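Local coordinates for hypothetical protein EF2904 (Enterococcus faecalis, PDB 2AZ4), which is of unknown function but carries a metallo-beta-lactamase-type domain with two zinc ions and may, like relatives, act as an RNA-binding exonuclease, at residues Asn253-Phe258 / Glu341-Ile346; Arg246-Asn251 / Ser275-Val280; Asp337-Gly342 / Lys370-Val375. All blocks are in the same frame, centred on the assembly; numbering follows the deposited sequence.

Followed from the N terminus, the chain first lays down 246-251 at the end of helix 237-249 and then 253-258 at the start of strand 256-260. Contact 2 closes at 275-280, after helix 265-274. Contact 1 is still open there and closes only at 341-346, so the two cross; Arg-277 of contact 2 bonds to the carbonyl of Arg-254. Contact 3 starts on 337-342, which shares Glu-341 and Gly-342 with contact 1, and closes at 370-375, past helix 358-369. Contacts 2 and 3 are in series, their centres about 17 Å apart. All three gather at one end of the same six-stranded parallel sheet.

Contact 1: residues Asn253-Phe258 / Glu341-Ile346; sequences NRQITF and EGSLYI
Two strands of a parallel sheet start side by side here, their axes 22° from parallel, with Ile-256, Thr-257 and Phe-258 opposite Leu-344, Tyr-345 and Ile-346. The tight part is the backbone ladder. Leu-344 N gives a nearly straight bond (167°) to Gln-255 O at 3.0 Å. Leu-344 O then accepts from Thr-257 N, also at 3.0 Å, and Ile-346 N reaches Thr-257 O at 2.9 Å, the alternation expected of a parallel pair. On one face Ile-256 and Ile-346 lie side by side and point the same way, CG2 of the first 3.7 Å from CD1 of the second. On the other, Thr-257 turns OG1 into the crowded position between N and the carbonyl carbon (chi1 59°), bringing it to the edge of the Tyr-345 ring. A water joins that hydroxyl to Ser-343 OG, itself also bonded to Gln-340 O, and donates to Ser-343 OG and to Leu-344 O.

Toward the loops the contact is more open, and partly exposed Arg-254 and Gly-342 meet there. The arginine chain, extended from CG to NE, crosses Leu-344 at about a right angle, so that Leu-344 CB lies over one guanidinium face. Gly-342 O sits close to the guanidinium plane and is gripped side-on by two nitrogens, Arg-254 NE at 2.7 Å and Arg-254 NH2 at 3.0 Å. NH1 goes to Asn-251 OD1, and NH2 also bonds Thr-373 OG1. Carbonyl-to-guanidinium bonds thus join the strand starts before regular pairing begins, and neutral oxygens probably ease the positive charge, with no carboxylate facing it across the contact.

Contact 2: residues Arg246-Asn251 / Ser275-Val280; sequences RLELEN and SPRTVV
Glu-248, Pro-276 and Arg-277 bury the most surface in this contact, and the glutamate carboxylate is its centre. CG of Glu-248 is anti to the carbonyl carbon (chi1 -69°) and the chain runs on extended, which carries the acid from the helix to the turn at 275-277. Its OE1 accepts the backbone N-H of Arg-277 at 3.0 Å, in a fairly straight bond (161°) that arrives nearly along the C-O axis. The same oxygen lies 3.2 Å from Pro-276 CD; the two side chains cross obliquely, and Pro-276 CG meets Leu-249 CD2 at 4.0 Å. On the other branch, Glu-248 OE2 stands 2.7 Å from Ser-275 OG, a hydroxyl that also lies near Arg-277 O.

Arg-277 passes its CB and CG close to Glu-248 OE1 but does not form a salt bridge with it: Arg-277 NE is 4.6 Å from that oxygen. Instead a water, donating to Glu-248 O, accepts from Arg-277 NE at 2.7 Å. The charge this close would probably help keep the buried acid ionised. Arg-277 NH2 makes a bent, weak bond to Asn-251 O at 2.7 Å (121°), and its stronger partner is the carbonyl of Arg-254; NH1 bonds Tyr-328 O.

The guanidinium therefore spans the exit of helix 237-249 and the beginnings of strands 256-260 and 328-331. Glu-248 and Ser-275 both rest on Leu-329 of the latter, and strand 278-282, entered directly after the turn, pairs with it through Thr-278 and Val-280.

Contact 3: residues Asp337-Gly342 / Lys370-Val375; sequences DNLQEG and KDITFV
The flat groups are carboxylates, and those of Glu-341 and Asp-371 do not stack: their planes stand 87° apart, with Glu-341 OE2 4.8 Å from Asp-371 OD2. Contact between these two side chains is made lower down, where Glu-341 CG meets Asp-371 CB at 3.8 Å, an aliphatic touch that leaves the like charges separated at the exposed end. Asp-337 turns its carboxylate to a water, which donates to OD1 and accepts from Lys-370 NZ; this links the opposite charges, since Asp-337 OD1 and Lys-370 NZ are themselves 4.3 Å apart.

Lys-370 has the most surface buried here. Its chain is bent at both chi3 (54°) and chi4 (65°), which brings the ammonium to the carbonyls at the end of the 3-10 segment. NZ bonds Leu-339 O at 2.9 Å, nearly along the C=O axis, and Asp-337 O at 3.0 Å from above the carbonyl plane. The two carbonyls and the water give the charge three oxygen partners.

Next to this polar end, Ile-372 crosses Leu-339 at about a right angle and sets CD1 3.6 Å from Leu-339 CB, forming the buried apolar side. The backbones close up at Gly-342, whose N makes a weak bond to Asp-371 O at 2.9 Å. Gly-342 has positive phi, as does Asp-371, the C-prime residue of the Schellman motif that ends helix 358-369.

That helix connects strand 344-348 to its parallel neighbour 373-376, a beta-alpha-beta crossover. Residues 337-342 approach the first strand just where the chain leaves the helix for the second, and beyond them Thr-373 takes up backbone pairing with Ser-343 and Tyr-345. Ile-372 also leans on Leu-367, between helix and sheet edge.

Contact 1: residues Asn253-Phe258 / Glu341-Ile346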
ATOM      1  N   ASN A 253      17.409  30.478   3.218  1.00 26.59           N
ATOM      2  CA  ASN A 253      16.588  31.576   3.737  1.00 26.67           C
ATOM      3  C   ASN A 253      15.260  31.592   2.996  1.00 25.34           C
ATOM      4  O   ASN A 253      15.078  32.328   2.016  1.00 25.53           O
ATOM      5  CB  ASN A 253      17.333  32.918   3.586  1.00 27.29           C
ATOM      6  CG  ASN A 253      16.606  34.075   4.253  1.00 30.72           C
ATOM      7  OD1 ASN A 253      15.726  33.873   5.091  1.00 34.13           O
ATOM      8  ND2 ASN A 253      16.984  35.308   3.884  1.00 33.41           N
ATOM      9  N   ARG A 254      14.349  30.734   3.445  1.00 23.51           N
ATOM     10  CA  ARG A 254      13.148  30.440   2.710  1.00 21.99           C
ATOM     11  C   ARG A 254      12.314  29.421   3.511  1.00 21.34           C
ATOM     12  O   ARG A 254      12.840  28.452   4.075  1.00 21.17           O
ATOM     13  CB  ARG A 254      13.507  29.860   1.335  1.00 22.20           C
ATOM     14  CG  ARG A 254      12.329  29.735   0.350  1.00 21.81           C
ATOM     15  CD  ARG A 254      12.796  29.241  -1.004  1.00 22.48           C
ATOM     16  NE  ARG A 254      11.772  29.456  -2.024  1.00 25.07           N
ATOM     17  CZ  ARG A 254      11.827  29.027  -3.282  1.00 24.43           C
ATOM     18  NH1 ARG A 254      12.868  28.344  -3.738  1.00 23.45           N
ATOM     19  NH2 ARG A 254      10.826  29.301  -4.093  1.00 28.63           N
ATOM     20  N   GLN A 255      11.019  29.646   3.564  1.00 19.98           N
ATOM     21  CA  GLN A 255      10.140  28.634   4.110  1.00 19.36           C
ATOM     22  C   GLN A 255      10.203  27.409   3.213  1.00 18.08           C
ATOM     23  O   GLN A 255      10.097  27.524   1.988  1.00 18.39           O
ATOM     24  CB  GLN A 255       8.706  29.145   4.226  1.00 19.27           C
ATOM     25  CG  GLN A 255       7.741  28.105   4.776  1.00 19.51           C
ATOM     26  CD  GLN A 255       6.388  28.719   5.117  1.00 20.82           C
ATOM     27  OE1 GLN A 255       5.628  29.046   4.236  1.00 24.38           O
ATOM     28  NE2 GLN A 255       6.094  28.856   6.400  1.00 23.06           N
ATOM     29  N   ILE A 256      10.434  26.249   3.821  1.00 17.59           N
ATOM     30  CA  ILE A 256      10.360  24.972   3.084  1.00 17.89           C
ATOM     31  C   ILE A 256       9.446  23.991   3.807  1.00 16.65           C
ATOM     32  O   ILE A 256       9.620  23.743   4.995  1.00 16.13           O
ATOM     33  CB  ILE A 256      11.735  24.301   2.910  1.00 17.29           C
ATOM     34  CG1 ILE A 256      12.768  25.313   2.373  1.00 19.38           C
ATOM     35  CG2 ILE A 256      11.596  23.071   1.966  1.00 18.29           C
ATOM     36  CD1 ILE A 256      14.186  24.757   2.306  1.00 18.78           C
ATOM     37  N   THR A 257       8.504  23.419   3.066  1.00 16.87           N
ATOM     38  CA  THR A 257       7.548  22.469   3.619  1.00 17.32           C
ATOM     39  C   THR A 257       7.443  21.280   2.682  1.00 16.82           C
ATOM     40  O   THR A 257       7.895  21.346   1.537  1.00 17.22           O
ATOM     41  CB  THR A 257       6.152  23.117   3.830  1.00 17.74           C
ATOM     42  OG1 THR A 257       5.664  23.601   2.584  1.00 18.09           O
ATOM     43  CG2 THR A 257       6.238  24.287   4.802  1.00 18.96           C
ATOM     44  N   PHE A 258       6.842  20.197   3.151  1.00 15.91           N
ATOM     45  CA  PHE A 258       6.723  19.015   2.330  1.00 15.25           C
ATOM     46  C   PHE A 258       5.528  18.209   2.794  1.00 14.97           C
ATOM     47  O   PHE A 258       4.920  18.523   3.818  1.00 15.31           O
ATOM     48  CB  PHE A 258       8.011  18.174   2.430  1.00 15.22           C
ATOM     49  CG  PHE A 258       8.109  17.361   3.699  1.00 15.34           C
ATOM     50  CD1 PHE A 258       7.908  15.992   3.670  1.00 14.50           C
ATOM     51  CD2 PHE A 258       8.371  17.977   4.924  1.00 17.86           C
ATOM     52  CE1 PHE A 258       7.981  15.237   4.845  1.00 17.13           C
ATOM     53  CE2 PHE A 258       8.444  17.228   6.110  1.00 17.25           C
ATOM     54  CZ  PHE A 258       8.256  15.867   6.064  1.00 18.55           C
ATOM     55  N   GLU A 341       4.360  33.488   0.570  1.00 23.37           N
ATOM     56  CA  GLU A 341       4.656  33.809  -0.814  1.00 24.98           C
ATOM     57  C   GLU A 341       6.151  33.641  -1.076  1.00 24.01           C
ATOM     58  O   GLU A 341       7.004  34.122  -0.300  1.00 24.57           O
ATOM     59  CB  GLU A 341       4.187  35.242  -1.122  1.00 25.98           C
ATOM     60  CG  GLU A 341       4.337  35.678  -2.556  1.00 30.10           C
ATOM     61  CD  GLU A 341       3.322  36.755  -2.956  1.00 38.35           C
ATOM     62  OE1 GLU A 341       2.252  36.876  -2.284  1.00 40.21           O
ATOM     63  OE2 GLU A 341       3.592  37.474  -3.959  1.00 40.85           O
ATOM     64  N   GLY A 342       6.463  32.943  -2.166  1.00 23.28           N
ATOM     65  CA  GLY A 342       7.844  32.687  -2.549  1.00 23.03           C
ATOM     66  C   GLY A 342       8.469  31.473  -1.876  1.00 22.38           C
ATOM     67  O   GLY A 342       9.665  31.190  -2.065  1.00 22.40           O
ATOM     68  N   SER A 343       7.689  30.757  -1.073  1.00 21.08           N
ATOM     69  CA  SER A 343       8.241  29.598  -0.363  1.00 19.92           C
ATOM     70  C   SER A 343       8.334  28.348  -1.276  1.00 20.15           C
ATOM     71  O   SER A 343       7.921  28.369  -2.448  1.00 19.91           O
ATOM     72  CB  SER A 343       7.442  29.326   0.914  1.00 19.07           C
ATOM     73  OG  SER A 343       6.153  28.843   0.600  1.00 17.14           O
ATOM     74  N   LEU A 344       8.892  27.266  -0.727  1.00 20.01           N
ATOM     75  CA  LEU A 344       9.117  26.034  -1.473  1.00 19.26           C
ATOM     76  C   LEU A 344       8.294  24.927  -0.843  1.00 18.85           C
ATOM     77  O   LEU A 344       8.317  24.758   0.362  1.00 19.44           O
ATOM     78  CB  LEU A 344      10.602  25.669  -1.444  1.00 19.37           C
ATOM     79  CG  LEU A 344      11.085  24.388  -2.157  1.00 18.80           C
ATOM     80  CD1 LEU A 344      10.747  24.409  -3.654  1.00 16.66           C
ATOM     81  CD2 LEU A 344      12.612  24.186  -1.900  1.00 18.74           C
ATOM     82  N   TYR A 345       7.546  24.202  -1.660  1.00 18.76           N
ATOM     83  CA  TYR A 345       6.791  23.041  -1.188  1.00 17.92           C
ATOM     84  C   TYR A 345       7.215  21.805  -1.982  1.00 17.66           C
ATOM     85  O   TYR A 345       7.202  21.799  -3.202  1.00 17.57           O
ATOM     86  CB  TYR A 345       5.278  23.276  -1.298  1.00 17.94           C
ATOM     87  CG  TYR A 345       4.467  22.003  -1.116  1.00 16.55           C
ATOM     88  CD1 TYR A 345       4.372  21.385   0.138  1.00 15.80           C
ATOM     89  CD2 TYR A 345       3.829  21.397  -2.196  1.00 17.50           C
ATOM     90  CE1 TYR A 345       3.639  20.201   0.304  1.00 14.74           C
ATOM     91  CE2 TYR A 345       3.094  20.212  -2.027  1.00 15.13           C
ATOM     92  CZ  TYR A 345       3.016  19.630  -0.781  1.00 13.79           C
ATOM     93  OH  TYR A 345       2.309  18.460  -0.612  1.00 18.04           O
ATOM     94  N   ILE A 346       7.574  20.752  -1.262  1.00 18.17           N
ATOM     95  CA  ILE A 346       8.065  19.527  -1.870  1.00 17.69           C
ATOM     96  C   ILE A 346       6.995  18.465  -1.728  1.00 17.10           C
ATOM     97  O   ILE A 346       6.651  18.057  -0.624  1.00 16.71           O
ATOM     98  CB  ILE A 346       9.387  19.074  -1.233  1.00 18.27           C
ATOM     99  CG1 ILE A 346      10.459  20.155  -1.442  1.00 17.52           C
ATOM    100  CG2 ILE A 346       9.824  17.728  -1.821  1.00 17.72           C
ATOM    101  CD1 ILE A 346      11.540  20.130  -0.349  1.00 17.87           C
TER
HETATM  102  O   HOH W   1       6.332  26.191   1.808  1.00 24.23           O

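Contact 2: residues Arg246-Asn251 / Ser275-Val280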
ATOM      1  N   ARG A 246      19.773  18.492  -0.920  1.00 21.61           N
ATOM      2  CA  ARG A 246      20.183  19.498  -1.902  1.00 22.31           C
ATOM      3  C   ARG A 246      19.199  20.681  -1.935  1.00 22.40           C
ATOM      4  O   ARG A 246      19.605  21.842  -1.882  1.00 22.20           O
ATOM      5  CB  ARG A 246      20.286  18.897  -3.308  1.00 22.25           C
ATOM      6  CG  ARG A 246      20.675  19.965  -4.394  1.00 23.26           C
ATOM      7  CD  ARG A 246      20.711  19.397  -5.799  1.00 22.06           C
ATOM      8  NE  ARG A 246      19.455  18.725  -6.138  1.00 22.61           N
ATOM      9  CZ  ARG A 246      18.365  19.326  -6.619  1.00 24.86           C
ATOM     10  NH1 ARG A 246      18.346  20.640  -6.845  1.00 22.86           N
ATOM     11  NH2 ARG A 246      17.280  18.604  -6.870  1.00 22.09           N
ATOM     12  N   LEU A 247      17.914  20.377  -2.015  1.00 22.16           N
ATOM     13  CA  LEU A 247      16.908  21.432  -2.065  1.00 22.55           C
ATOM     14  C   LEU A 247      16.958  22.337  -0.825  1.00 22.36           C
ATOM     15  O   LEU A 247      16.749  23.548  -0.947  1.00 22.20           O
ATOM     16  CB  LEU A 247      15.490  20.862  -2.284  1.00 22.31           C
ATOM     17  CG  LEU A 247      15.152  20.294  -3.672  1.00 24.25           C
ATOM     18  CD1 LEU A 247      13.886  19.447  -3.615  1.00 23.83           C
ATOM     19  CD2 LEU A 247      14.999  21.388  -4.719  1.00 25.49           C
ATOM     20  N   GLU A 248      17.226  21.755   0.350  1.00 21.64           N
ATOM     21  CA  GLU A 248      17.373  22.548   1.566  1.00 21.86           C
ATOM     22  C   GLU A 248      18.607  23.467   1.522  1.00 22.18           C
ATOM     23  O   GLU A 248      18.525  24.659   1.840  1.00 22.08           O
ATOM     24  CB  GLU A 248      17.377  21.661   2.802  1.00 21.30           C
ATOM     25  CG  GLU A 248      16.012  21.009   3.103  1.00 21.45           C
ATOM     26  CD  GLU A 248      15.967  20.375   4.492  1.00 22.83           C
ATOM     27  OE1 GLU A 248      16.670  20.843   5.405  1.00 23.41           O
ATOM     28  OE2 GLU A 248      15.217  19.414   4.690  1.00 25.84           O
ATOM     29  N   LEU A 249      19.735  22.924   1.071  1.00 22.59           N
ATOM     30  CA  LEU A 249      21.000  23.679   1.040  1.00 22.33           C
ATOM     31  C   LEU A 249      21.013  24.775  -0.010  1.00 23.10           C
ATOM     32  O   LEU A 249      21.711  25.775   0.132  1.00 23.38           O
ATOM     33  CB  LEU A 249      22.190  22.731   0.838  1.00 22.13           C
ATOM     34  CG  LEU A 249      22.388  21.709   1.964  1.00 20.46           C
ATOM     35  CD1 LEU A 249      23.498  20.684   1.637  1.00 19.16           C
ATOM     36  CD2 LEU A 249      22.652  22.410   3.270  1.00 18.74           C
ATOM     37  N   GLU A 250      20.233  24.594  -1.061  1.00 23.40           N
ATOM     38  CA  GLU A 250      20.086  25.633  -2.080  1.00 25.37           C
ATOM     39  C   GLU A 250      19.155  26.759  -1.587  1.00 24.95           C
ATOM     40  O   GLU A 250      19.114  27.826  -2.193  1.00 25.21           O
ATOM     41  CB  GLU A 250      19.497  25.042  -3.357  1.00 24.72           C
ATOM     42  CG  GLU A 250      20.377  24.034  -4.081  1.00 28.56           C
ATOM     43  CD  GLU A 250      19.708  23.485  -5.340  1.00 27.57           C
ATOM     44  OE1 GLU A 250      18.491  23.705  -5.527  1.00 29.92           O
ATOM     45  OE2 GLU A 250      20.400  22.830  -6.153  1.00 31.26           O
ATOM     46  N   ASN A 251      18.388  26.501  -0.524  1.00 24.90           N
ATOM     47  CA  ASN A 251      17.414  27.487  -0.016  1.00 25.28           C
ATOM     48  C   ASN A 251      17.505  27.742   1.495  1.00 25.63           C
ATOM     49  O   ASN A 251      16.545  27.462   2.235  1.00 26.07           O
ATOM     50  CB  ASN A 251      15.983  27.097  -0.418  1.00 24.98           C
ATOM     51  CG  ASN A 251      15.785  27.071  -1.932  1.00 24.70           C
ATOM     52  OD1 ASN A 251      15.507  28.096  -2.547  1.00 24.06           O
ATOM     53  ND2 ASN A 251      15.940  25.892  -2.535  1.00 21.75           N
ATOM     54  N   SER A 275      17.934  15.400   7.021  1.00 22.34           N
ATOM     55  CA  SER A 275      17.542  16.791   6.821  1.00 22.30           C
ATOM     56  C   SER A 275      18.445  17.774   7.584  1.00 22.35           C
ATOM     57  O   SER A 275      18.555  17.673   8.817  1.00 22.31           O
ATOM     58  CB  SER A 275      16.072  16.975   7.237  1.00 22.34           C
ATOM     59  OG  SER A 275      15.678  18.321   7.070  1.00 21.23           O
ATOM     60  N   PRO A 276      19.117  18.711   6.862  1.00 22.60           N
ATOM     61  CA  PRO A 276      19.935  19.707   7.570  1.00 22.49           C
ATOM     62  C   PRO A 276      19.108  20.534   8.555  1.00 22.66           C
ATOM     63  O   PRO A 276      19.590  20.813   9.663  1.00 22.55           O
ATOM     64  CB  PRO A 276      20.461  20.607   6.444  1.00 22.78           C
ATOM     65  CG  PRO A 276      20.374  19.774   5.207  1.00 22.93           C
ATOM     66  CD  PRO A 276      19.168  18.910   5.400  1.00 22.57           C
ATOM     67  N   ARG A 277      17.882  20.904   8.163  1.00 21.91           N
ATOM     68  CA  ARG A 277      16.967  21.634   9.064  1.00 21.69           C
ATOM     69  C   ARG A 277      16.240  20.657   9.967  1.00 21.84           C
ATOM     70  O   ARG A 277      15.922  19.544   9.542  1.00 21.93           O
ATOM     71  CB  ARG A 277      15.896  22.408   8.283  1.00 21.69           C
ATOM     72  CG  ARG A 277      16.387  23.577   7.471  1.00 22.17           C
ATOM     73  CD  ARG A 277      15.208  24.221   6.801  1.00 21.13           C
ATOM     74  NE  ARG A 277      15.592  25.254   5.849  1.00 23.42           N
ATOM     75  CZ  ARG A 277      14.813  26.277   5.502  1.00 22.43           C
ATOM     76  NH1 ARG A 277      13.585  26.406   6.012  1.00 23.15           N
ATOM     77  NH2 ARG A 277      15.257  27.168   4.637  1.00 19.53           N
ATOM     78  N   THR A 278      15.954  21.091  11.196  1.00 21.90           N
ATOM     79  CA  THR A 278      15.096  20.354  12.111  1.00 21.68           C
ATOM     80  C   THR A 278      13.751  20.065  11.465  1.00 20.69           C
ATOM     81  O   THR A 278      13.066  20.974  11.029  1.00 21.61           O
ATOM     82  CB  THR A 278      14.819  21.157  13.395  1.00 21.70           C
ATOM     83  OG1 THR A 278      16.054  21.469  14.046  1.00 24.04           O
ATOM     84  CG2 THR A 278      13.919  20.373  14.338  1.00 22.98           C
ATOM     85  N   VAL A 279      13.371  18.799  11.444  1.00 19.96           N
ATOM     86  CA  VAL A 279      12.094  18.376  10.882  1.00 18.91           C
ATOM     87  C   VAL A 279      10.983  18.477  11.911  1.00 18.46           C
ATOM     88  O   VAL A 279      11.190  18.120  13.071  1.00 18.48           O
ATOM     89  CB  VAL A 279      12.176  16.919  10.366  1.00 18.73           C
ATOM     90  CG1 VAL A 279      10.848  16.470   9.777  1.00 19.72           C
ATOM     91  CG2 VAL A 279      13.282  16.810   9.311  1.00 19.27           C
ATOM     92  N   VAL A 280       9.809  18.951  11.463  1.00 17.41           N
ATOM     93  CA  VAL A 280       8.601  19.009  12.297  1.00 17.05           C
ATOM     94  C   VAL A 280       7.457  18.344  11.532  1.00 16.66           C
ATOM     95  O   VAL A 280       7.130  18.739  10.414  1.00 17.68           O
ATOM     96  CB  VAL A 280       8.229  20.478  12.691  1.00 16.38           C
ATOM     97  CG1 VAL A 280       7.121  20.501  13.727  1.00 15.49           C
ATOM     98  CG2 VAL A 280       9.439  21.205  13.238  1.00 15.61           C
TER
HETATM   99  O   HOH W   2      17.862  25.146   4.395  1.00 24.09           O

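Contact 3: residues Asp337-Gly342 / Lys370-Val375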
ATOM      1  N   ASP A 337      -3.131  28.155   2.156  1.00 19.14           N
ATOM      2  CA  ASP A 337      -3.244  29.617   1.949  1.00 19.70           C
ATOM      3  C   ASP A 337      -2.425  30.401   2.985  1.00 19.13           C
ATOM      4  O   ASP A 337      -2.182  31.595   2.822  1.00 19.40           O
ATOM      5  CB  ASP A 337      -4.728  30.033   1.890  1.00 20.34           C
ATOM      6  CG  ASP A 337      -4.942  31.523   1.605  1.00 24.19           C
ATOM      7  OD1 ASP A 337      -4.415  32.041   0.582  1.00 27.10           O
ATOM      8  OD2 ASP A 337      -5.675  32.173   2.397  1.00 27.43           O
ATOM      9  N   ASN A 338      -1.936  29.710   4.020  1.00 18.80           N
ATOM     10  CA  ASN A 338      -1.112  30.360   5.066  1.00 18.85           C
ATOM     11  C   ASN A 338       0.391  30.324   4.836  1.00 19.23           C
ATOM     12  O   ASN A 338       1.147  30.972   5.560  1.00 19.59           O
ATOM     13  CB  ASN A 338      -1.422  29.763   6.437  1.00 18.28           C
ATOM     14  CG  ASN A 338      -2.800  30.155   6.936  1.00 18.51           C
ATOM     15  OD1 ASN A 338      -3.294  31.235   6.628  1.00 20.46           O
ATOM     16  ND2 ASN A 338      -3.416  29.285   7.712  1.00 18.16           N
ATOM     17  N   LEU A 339       0.822  29.553   3.844  1.00 20.01           N
ATOM     18  CA  LEU A 339       2.245  29.423   3.534  1.00 20.76           C
ATOM     19  C   LEU A 339       2.709  30.735   2.969  1.00 21.27           C
ATOM     20  O   LEU A 339       1.920  31.487   2.409  1.00 20.99           O
ATOM     21  CB  LEU A 339       2.480  28.300   2.508  1.00 20.66           C
ATOM     22  CG  LEU A 339       2.219  26.841   2.913  1.00 19.79           C
ATOM     23  CD1 LEU A 339       2.452  25.910   1.738  1.00 18.57           C
ATOM     24  CD2 LEU A 339       3.082  26.426   4.102  1.00 21.31           C
ATOM     25  N   GLN A 340       3.997  31.000   3.092  1.00 21.98           N
ATOM     26  CA  GLN A 340       4.524  32.257   2.634  1.00 22.60           C
ATOM     27  C   GLN A 340       4.649  32.306   1.117  1.00 23.23           C
ATOM     28  O   GLN A 340       4.988  31.311   0.468  1.00 22.32           O
ATOM     29  CB  GLN A 340       5.882  32.507   3.265  1.00 22.95           C
ATOM     30  CG  GLN A 340       5.861  32.459   4.767  1.00 24.59           C
ATOM     31  CD  GLN A 340       7.251  32.416   5.341  1.00 24.52           C
ATOM     32  OE1 GLN A 340       8.228  32.778   4.678  1.00 24.76           O
ATOM     33  NE2 GLN A 340       7.352  31.979   6.580  1.00 24.86           N
ATOM     34  N   GLU A 341       4.360  33.488   0.570  1.00 23.37           N
ATOM     35  CA  GLU A 341       4.656  33.809  -0.814  1.00 24.98           C
ATOM     36  C   GLU A 341       6.151  33.641  -1.076  1.00 24.01           C
ATOM     37  O   GLU A 341       7.004  34.122  -0.300  1.00 24.57           O
ATOM     38  CB  GLU A 341       4.187  35.242  -1.122  1.00 25.98           C
ATOM     39  CG  GLU A 341       4.337  35.678  -2.556  1.00 30.10           C
ATOM     40  CD  GLU A 341       3.322  36.755  -2.956  1.00 38.35           C
ATOM     41  OE1 GLU A 341       2.252  36.876  -2.284  1.00 40.21           O
ATOM     42  OE2 GLU A 341       3.592  37.474  -3.959  1.00 40.85           O
ATOM     43  N   GLY A 342       6.463  32.943  -2.166  1.00 23.28           N
ATOM     44  CA  GLY A 342       7.844  32.687  -2.549  1.00 23.03           C
ATOM     45  C   GLY A 342       8.469  31.473  -1.876  1.00 22.38           C
ATOM     46  O   GLY A 342       9.665  31.190  -2.065  1.00 22.40           O
ATOM     47  N   LYS A 370       0.012  31.895  -5.142  1.00 32.05           N
ATOM     48  CA  LYS A 370       0.759  32.344  -3.977  1.00 32.44           C
ATOM     49  C   LYS A 370       2.254  32.440  -4.247  1.00 32.22           C
ATOM     50  O   LYS A 370       3.026  32.699  -3.328  1.00 32.89           O
ATOM     51  CB  LYS A 370       0.476  31.429  -2.788  1.00 32.18           C
ATOM     52  CG  LYS A 370      -0.949  31.587  -2.250  1.00 33.36           C
ATOM     53  CD  LYS A 370      -1.195  30.792  -0.972  1.00 33.46           C
ATOM     54  CE  LYS A 370      -0.167  31.103   0.160  1.00 34.18           C
ATOM     55  NZ  LYS A 370      -0.185  32.499   0.724  1.00 35.11           N
ATOM     56  N   ASP A 371       2.659  32.237  -5.503  1.00 32.41           N
ATOM     57  CA  ASP A 371       4.087  32.227  -5.874  1.00 32.21           C
ATOM     58  C   ASP A 371       4.857  31.201  -5.004  1.00 31.09           C
ATOM     59  O   ASP A 371       5.986  31.446  -4.586  1.00 31.13           O
ATOM     60  CB  ASP A 371       4.677  33.642  -5.717  1.00 32.76           C
ATOM     61  CG  ASP A 371       5.955  33.859  -6.528  1.00 35.79           C
ATOM     62  OD1 ASP A 371       6.077  33.296  -7.647  1.00 38.50           O
ATOM     63  OD2 ASP A 371       6.843  34.618  -6.044  1.00 39.06           O
ATOM     64  N   ILE A 372       4.221  30.071  -4.705  1.00 29.77           N
ATOM     65  CA  ILE A 372       4.898  28.973  -3.989  1.00 28.43           C
ATOM     66  C   ILE A 372       5.442  28.029  -5.051  1.00 27.56           C
ATOM     67  O   ILE A 372       4.675  27.531  -5.883  1.00 27.86           O
ATOM     68  CB  ILE A 372       3.941  28.234  -3.018  1.00 28.39           C
ATOM     69  CG1 ILE A 372       3.387  29.204  -1.955  1.00 27.79           C
ATOM     70  CG2 ILE A 372       4.635  27.037  -2.331  1.00 28.29           C
ATOM     71  CD1 ILE A 372       2.252  28.609  -1.121  1.00 28.15           C
ATOM     72  N   THR A 373       6.761  27.838  -5.073  1.00 26.57           N
ATOM     73  CA  THR A 373       7.377  26.857  -5.967  1.00 26.18           C
ATOM     74  C   THR A 373       6.977  25.416  -5.589  1.00 25.89           C
ATOM     75  O   THR A 373       7.206  24.971  -4.461  1.00 26.71           O
ATOM     76  CB  THR A 373       8.901  26.979  -5.993  1.00 26.66           C
ATOM     77  OG1 THR A 373       9.270  28.313  -6.381  1.00 27.74           O
ATOM     78  CG2 THR A 373       9.518  25.960  -6.964  1.00 24.93           C
ATOM     79  N   PHE A 374       6.375  24.710  -6.534  1.00 24.50           N
ATOM     80  CA  PHE A 374       5.944  23.330  -6.331  1.00 23.24           C
ATOM     81  C   PHE A 374       6.992  22.411  -6.946  1.00 23.23           C
ATOM     82  O   PHE A 374       7.393  22.599  -8.112  1.00 22.67           O
ATOM     83  CB  PHE A 374       4.611  23.110  -7.025  1.00 22.61           C
ATOM     84  CG  PHE A 374       4.156  21.673  -7.065  1.00 22.19           C
ATOM     85  CD1 PHE A 374       3.353  21.157  -6.050  1.00 20.26           C
ATOM     86  CD2 PHE A 374       4.496  20.848  -8.127  1.00 21.18           C
ATOM     87  CE1 PHE A 374       2.909  19.854  -6.081  1.00 20.69           C
ATOM     88  CE2 PHE A 374       4.038  19.513  -8.167  1.00 20.73           C
ATOM     89  CZ  PHE A 374       3.247  19.031  -7.137  1.00 20.60           C
ATOM     90  N   VAL A 375       7.438  21.432  -6.161  1.00 22.89           N
ATOM     91  CA  VAL A 375       8.413  20.465  -6.638  1.00 23.24           C
ATOM     92  C   VAL A 375       7.892  19.072  -6.411  1.00 23.05           C
ATOM     93  O   VAL A 375       7.607  18.688  -5.283  1.00 22.61           O
ATOM     94  CB  VAL A 375       9.804  20.663  -5.988  1.00 24.00           C
ATOM     95  CG1 VAL A 375      10.768  19.556  -6.424  1.00 23.93           C
ATOM     96  CG2 VAL A 375      10.373  22.006  -6.395  1.00 24.14           C
TER
HETATM   97  O   HOH W   3      -2.536  33.644   0.214  1.00 56.21           O